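Local atomic coordinates of beta sliding clamp (Pseudomonas aeruginosa, PDB entry 6AMS), a protein that forms a ring-shaped, head-to-tail homodimer around DNA and probably tethers DNA polymerases and other proteins to it, giving them processivity. Residues A[49-54]-A[233-238]; A[43-48]-A[114-119]. One frame throughout, in Å; residues are numbered along the deposited sequence.

In the fold
Along the chain the segments come in the order 43-48, 49-54, 114-119, 233-238, so the two interactions interleave; their centres lie about 10 Å apart. Segments 43-48 and 49-54 run on through one turn, and their strands, 41-47 and 51-58, are neighbours in an eight-stranded antiparallel sheet. Interaction 1 extends that sheet from the N-terminal into the central domain by pairing 51-58 with 231-236. Interaction 2 lays the loop between strands 104-109 and 126-131 against strand 41-47. The two also touch directly, Glu52 CG lying 3.6 Å from Thr45 CG2. Interaction 1 thus joins the two domains within one sheet, while interaction 2 packs the loop leading toward the central domain beside it.

Interaction 1 of 2, residues A[49-54]-A[233-238]; sequences LEVELV and FTSKLV
Glu52 and Thr234 hold each other by a reciprocal pair of backbone bonds: Glu52 N donates to Thr234 O at 2.7 Å, and Thr234 N returns the bond to Glu52 O at 2.9 Å. This is the hydrogen-bonded pair of an antiparallel pairing in which strands 51-54 and 233-236 run at 173° to one another. Further along, Lys236 N gives a nearly straight bond (163°) to Glu50 O at 2.8 Å.

Val51, Leu53, Phe233 and Ser235 share one face, and all four are buried. Val51 holds CG1 anti to its backbone N (chi1 165°), which carries this methyl diagonally to Phe233 CE2 at 3.7 Å, oblique to the ring. Leu53 CD1 comes instead to the ring's edge, near its plane, and lies 4.1 Å from Phe233 CB. Branched and aromatic side chains suit this buried side, whereas Ser235 is small and settles its own polarity: OG donates to Lys236 O at 2.9 Å, while Val51 CG2 rests 3.8 Å from that same Ser235 OG. On the other face lie Glu52 and Thr234, both partly exposed, as their polar groups allow. Lys236 runs its aliphatic CD past Leu49 O at 3.7 Å before its extended chain leads the amine away.

Behind this shell, Asp48 OD1 accepts from the backbone N of both Glu50 and Val51, fixing the turn that starts the strand. Helix 198-207 covers the apolar face: Leu204 packs on Phe233 and Leu207 on Leu53; the same helix also gives a weak hydrogen bond from Gly200 N to Glu50 OE2. Strand 41-47 flanks 51-58, and strand 223-227 flanks 231-236.

Interaction 2 of 2, residues A[43-48]-A[114-119]; sequences SLTGTD and NDFPTV
Phe116 points the far end of its ring at strand 41-47, where Thr45, Gly46 and Thr47 receive it. With CG anti to the backbone N (chi1 -156°), the phenyl group reaches from the loop to the strand. Its CE2 meets the methyl CG2 of Thr45 at 3.5 Å, and its CZ comes within 3.3 Å of Thr45 O, an oblique approach. Gly46 CA stands at the ring's edge, near its plane, 4.2 Å from Phe116 CZ. The methyl of Thr47 completes the setting obliquely, CG2 lying 3.9 Å from Phe116 CZ. Val29 and Leu34 also pack on this ring, so a large apolar side chain fits the site well.

Pro117 follows, and its ring carbon CG touches Thr47 CG2 at 3.7 Å. Leu30 and Leu49 also lie against this proline, whose compact ring adds apolar surface without a flexible side chain. Thr47 can serve both neighbours because its hydroxyl is turned anti to the backbone N (chi1 -170°): OG1 is hydrogen-bonded to Leu49 N in the turn and to Val51 O where the next strand begins, while the methyl is left to the loop. Val119, poorly ordered, packs on Glu52 of strand 51-58.

No hydrogen bond passes between the two segments. Between them the contact is therefore one of shape and mainly apolar surface, with threonine fitting the strand because one branch can be polar and the other greasy. Even the backbone oxygen of Thr45 meets the Phe116 ring obliquely, as a van der Waals neighbour.

Interaction 1 of 2, residues A[49-54]-A[233-238]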
loop_
_atom_site.group_PDB
_atom_site.type_symbol
_atom_site.label_atom_id
_atom_site.label_comp_id
_atom_site.label_asym_id
_atom_site.label_seq_id
_atom_site.Cartn_x
_atom_site.Cartn_y
_atom_site.Cartn_z
ATOM N N LEU A 49 -18.533 -17.178 -6.571
ATOM C CA LEU A 49 -19.045 -18.181 -7.531
ATOM C C LEU A 49 -17.997 -19.198 -7.992
ATOM O O LEU A 49 -18.309 -20.120 -8.730
ATOM C CB LEU A 49 -19.831 -17.603 -8.726
ATOM C CG LEU A 49 -20.957 -16.611 -8.456
ATOM C CD1 LEU A 49 -21.182 -15.727 -9.668
ATOM C CD2 LEU A 49 -22.233 -17.338 -8.071
ATOM N N GLU A 50 -16.760 -19.025 -7.546
ATOM C CA GLU A 50 -15.691 -19.945 -7.880
ATOM C C GLU A 50 -15.242 -20.620 -6.601
ATOM O O GLU A 50 -14.925 -21.802 -6.570
ATOM C CB GLU A 50 -14.513 -19.187 -8.499
ATOM C CG GLU A 50 -13.273 -20.039 -8.735
ATOM C CD GLU A 50 -12.042 -19.228 -9.109
ATOM O OE1 GLU A 50 -12.097 -18.459 -10.090
ATOM O OE2 GLU A 50 -11.005 -19.374 -8.428
ATOM N N VAL A 51 -15.259 -19.839 -5.534
ATOM C CA VAL A 51 -14.821 -20.278 -4.230
ATOM C C VAL A 51 -15.886 -19.997 -3.186
ATOM O O VAL A 51 -16.507 -18.946 -3.204
ATOM C CB VAL A 51 -13.513 -19.544 -3.860
ATOM C CG1 VAL A 51 -13.178 -19.650 -2.383
ATOM C CG2 VAL A 51 -12.365 -20.048 -4.711
ATOM N N GLU A 52 -16.138 -20.958 -2.312
ATOM C CA GLU A 52 -17.070 -20.750 -1.228
ATOM C C GLU A 52 -16.325 -20.974 0.082
ATOM O O GLU A 52 -15.622 -21.963 0.236
ATOM C CB GLU A 52 -18.271 -21.681 -1.327
ATOM C CG GLU A 52 -19.425 -21.231 -0.454
ATOM C CD GLU A 52 -20.586 -22.198 -0.454
ATOM O OE1 GLU A 52 -20.518 -23.212 0.263
ATOM O OE2 GLU A 52 -21.574 -21.928 -1.160
ATOM N N LEU A 53 -16.462 -20.041 1.013
ATOM C CA LEU A 53 -15.815 -20.162 2.308
ATOM C C LEU A 53 -16.862 -20.133 3.420
ATOM O O LEU A 53 -17.744 -19.283 3.431
ATOM C CB LEU A 53 -14.771 -19.063 2.494
ATOM C CG LEU A 53 -13.844 -19.155 3.704
ATOM C CD1 LEU A 53 -13.179 -20.517 3.789
ATOM C CD2 LEU A 53 -12.803 -18.054 3.656
ATOM N N VAL A 54 -16.748 -21.065 4.358
ATOM C CA VAL A 54 -17.685 -21.155 5.468
ATOM C C VAL A 54 -16.982 -21.109 6.821
ATOM O O VAL A 54 -16.003 -21.810 7.052
ATOM C CB VAL A 54 -18.550 -22.423 5.367
ATOM C CG1 VAL A 54 -19.509 -22.533 6.540
ATOM C CG2 VAL A 54 -19.306 -22.437 4.052
ATOM N N PHE A 233 -13.500 -24.812 3.003
ATOM C CA PHE A 233 -13.225 -24.119 1.766
ATOM C C PHE A 233 -13.579 -24.965 0.590
ATOM O O PHE A 233 -13.279 -26.064 0.567
ATOM C CB PHE A 233 -11.739 -23.768 1.764
ATOM C CG PHE A 233 -11.180 -23.299 0.448
ATOM C CD1 PHE A 233 -10.830 -24.184 -0.525
ATOM C CD2 PHE A 233 -10.885 -21.986 0.245
ATOM C CE1 PHE A 233 -10.285 -23.766 -1.700
ATOM C CE2 PHE A 233 -10.319 -21.562 -0.921
ATOM C CZ PHE A 233 -10.024 -22.448 -1.898
ATOM N N THR A 234 -14.262 -24.431 -0.385
ATOM C CA THR A 234 -14.606 -25.183 -1.576
ATOM C C THR A 234 -14.340 -24.353 -2.812
ATOM O O THR A 234 -14.723 -23.198 -2.883
ATOM C CB THR A 234 -16.086 -25.637 -1.545
ATOM O OG1 THR A 234 -16.292 -26.484 -0.417
ATOM C CG2 THR A 234 -16.415 -26.459 -2.772
ATOM N N SER A 235 -13.659 -24.946 -3.776
ATOM C CA SER A 235 -13.327 -24.253 -5.017
ATOM C C SER A 235 -13.808 -25.102 -6.154
ATOM O O SER A 235 -13.672 -26.307 -6.108
ATOM C CB SER A 235 -11.815 -24.017 -5.119
ATOM O OG SER A 235 -11.513 -23.405 -6.343
ATOM N N LYS A 236 -14.237 -24.459 -7.216
ATOM C CA LYS A 236 -14.499 -25.114 -8.481
ATOM C C LYS A 236 -13.122 -25.353 -9.124
ATOM O O LYS A 236 -12.177 -24.673 -8.868
ATOM C CB LYS A 236 -15.301 -24.236 -9.428
ATOM C CG LYS A 236 -16.793 -24.345 -9.308
ATOM C CD LYS A 236 -17.443 -23.395 -10.275
ATOM C CE LYS A 236 -18.846 -23.839 -10.655
ATOM N NZ LYS A 236 -19.285 -23.364 -11.998
ATOM N N LEU A 237 -13.041 -26.332 -9.982
ATOM C CA LEU A 237 -11.830 -26.718 -10.668
ATOM C C LEU A 237 -11.912 -26.275 -12.106
ATOM O O LEU A 237 -13.005 -26.021 -12.630
ATOM C CB LEU A 237 -11.677 -28.232 -10.650
ATOM C CG LEU A 237 -11.633 -28.905 -9.295
ATOM C CD1 LEU A 237 -11.502 -30.387 -9.503
ATOM C CD2 LEU A 237 -10.486 -28.388 -8.476
ATOM N N VAL A 238 -10.738 -26.210 -12.717
ATOM C CA VAL A 238 -10.586 -25.845 -14.103
ATOM C C VAL A 238 -10.856 -27.098 -14.911
ATOM O O VAL A 238 -10.247 -28.145 -14.707
ATOM C CB VAL A 238 -9.174 -25.315 -14.400
ATOM C CG1 VAL A 238 -9.048 -24.924 -15.863
ATOM C CG2 VAL A 238 -8.856 -24.134 -13.499
#

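Interaction 2 of 2, residues A[43-48]-A[114-119]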
loop_
_atom_site.group_PDB
_atom_site.type_symbol
_atom_site.label_atom_id
_atom_site.label_comp_id
_atom_site.label_asym_id
_atom_site.label_seq_id
_atom_site.Cartn_x
_atom_site.Cartn_y
_atom_site.Cartn_z
ATOM N N SER A 43 -23.249 -20.125 11.204
ATOM C CA SER A 43 -22.409 -20.404 10.054
ATOM C C SER A 43 -22.392 -19.170 9.182
ATOM O O SER A 43 -23.427 -18.571 8.937
ATOM C CB SER A 43 -22.932 -21.599 9.268
ATOM O OG SER A 43 -22.595 -22.810 9.911
ATOM N N LEU A 44 -21.214 -18.776 8.724
ATOM C CA LEU A 44 -21.119 -17.592 7.886
ATOM C C LEU A 44 -20.483 -18.029 6.579
ATOM O O LEU A 44 -19.416 -18.685 6.594
ATOM C CB LEU A 44 -20.281 -16.495 8.550
ATOM C CG LEU A 44 -20.656 -16.021 9.951
ATOM C CD1 LEU A 44 -20.086 -16.974 11.003
ATOM C CD2 LEU A 44 -20.091 -14.629 10.171
ATOM N N THR A 45 -21.155 -17.712 5.474
ATOM C CA THR A 45 -20.724 -18.114 4.143
ATOM C C THR A 45 -20.517 -16.969 3.158
ATOM O O THR A 45 -21.343 -16.074 3.050
ATOM C CB THR A 45 -21.747 -19.096 3.539
ATOM O OG1 THR A 45 -21.959 -20.177 4.448
ATOM C CG2 THR A 45 -21.264 -19.647 2.214
ATOM N N GLY A 46 -19.396 -17.004 2.448
ATOM C CA GLY A 46 -19.083 -16.008 1.445
ATOM C C GLY A 46 -18.664 -16.696 0.163
ATOM O O GLY A 46 -18.035 -17.744 0.204
ATOM N N THR A 47 -19.044 -16.140 -0.977
ATOM C CA THR A 47 -18.663 -16.734 -2.246
ATOM C C THR A 47 -18.529 -15.734 -3.385
ATOM O O THR A 47 -19.162 -14.689 -3.380
ATOM C CB THR A 47 -19.672 -17.807 -2.677
ATOM O OG1 THR A 47 -19.152 -18.526 -3.797
ATOM C CG2 THR A 47 -20.988 -17.169 -3.058
ATOM N N ASP A 48 -17.671 -16.065 -4.344
ATOM C CA ASP A 48 -17.473 -15.260 -5.546
ATOM C C ASP A 48 -17.839 -16.056 -6.801
ATOM O O ASP A 48 -17.406 -15.700 -7.899
ATOM C CB ASP A 48 -16.038 -14.747 -5.637
ATOM C CG ASP A 48 -15.035 -15.851 -5.859
ATOM O OD1 ASP A 48 -15.429 -17.027 -5.882
ATOM O OD2 ASP A 48 -13.842 -15.537 -6.009
ATOM N N ASN A 114 -32.441 -17.726 0.070
ATOM C CA ASN A 114 -32.631 -18.475 -1.168
ATOM C C ASN A 114 -31.875 -17.874 -2.360
ATOM O O ASN A 114 -31.468 -18.600 -3.257
ATOM C CB ASN A 114 -34.117 -18.664 -1.474
ATOM C CG ASN A 114 -34.749 -19.759 -0.629
ATOM O OD1 ASN A 114 -34.049 -20.584 -0.034
ATOM N ND2 ASN A 114 -36.078 -19.774 -0.572
ATOM N N ASP A 115 -31.731 -16.554 -2.389
ATOM C CA ASP A 115 -30.977 -15.870 -3.429
ATOM C C ASP A 115 -29.501 -16.300 -3.434
ATOM O O ASP A 115 -28.888 -16.381 -4.492
ATOM C CB ASP A 115 -31.082 -14.359 -3.253
ATOM C CG ASP A 115 -32.449 -13.830 -3.601
ATOM O OD1 ASP A 115 -33.170 -14.496 -4.361
ATOM O OD2 ASP A 115 -32.799 -12.741 -3.120
ATOM N N PHE A 116 -28.926 -16.525 -2.253
ATOM C CA PHE A 116 -27.530 -16.946 -2.117
ATOM C C PHE A 116 -27.223 -18.238 -2.880
ATOM O O PHE A 116 -27.910 -19.239 -2.710
ATOM C CB PHE A 116 -27.174 -17.115 -0.640
ATOM C CG PHE A 116 -25.705 -16.978 -0.346
ATOM C CD1 PHE A 116 -25.118 -15.731 -0.254
ATOM C CD2 PHE A 116 -24.917 -18.093 -0.147
ATOM C CE1 PHE A 116 -23.773 -15.599 0.022
ATOM C CE2 PHE A 116 -23.571 -17.967 0.127
ATOM C CZ PHE A 116 -22.998 -16.719 0.211
ATOM N N PRO A 117 -26.174 -18.215 -3.718
ATOM C CA PRO A 117 -25.773 -19.369 -4.533
ATOM C C PRO A 117 -25.273 -20.556 -3.711
ATOM O O PRO A 117 -24.632 -20.366 -2.685
ATOM C CB PRO A 117 -24.658 -18.807 -5.421
ATOM C CG PRO A 117 -24.221 -17.547 -4.768
ATOM C CD PRO A 117 -25.405 -17.008 -4.041
ATOM N N THR A 118 -25.577 -21.762 -4.174
ATOM C CA THR A 118 -25.173 -22.982 -3.489
ATOM C C THR A 118 -24.150 -23.795 -4.281
ATOM O O THR A 118 -23.964 -23.577 -5.474
ATOM C CB THR A 118 -26.396 -23.855 -3.173
ATOM O OG1 THR A 118 -27.222 -23.959 -4.338
ATOM C CG2 THR A 118 -27.206 -23.231 -2.059
ATOM N N VAL A 119 -23.507 -24.748 -3.609
ATOM C CA VAL A 119 -22.482 -25.603 -4.217
ATOM C C VAL A 119 -22.906 -27.077 -4.110
ATOM O O VAL A 119 -23.555 -27.468 -3.146
ATOM C CB VAL A 119 -21.094 -25.322 -3.585
ATOM C CG1 VAL A 119 -19.969 -26.033 -4.318
ATOM C CG2 VAL A 119 -20.812 -23.836 -3.632
#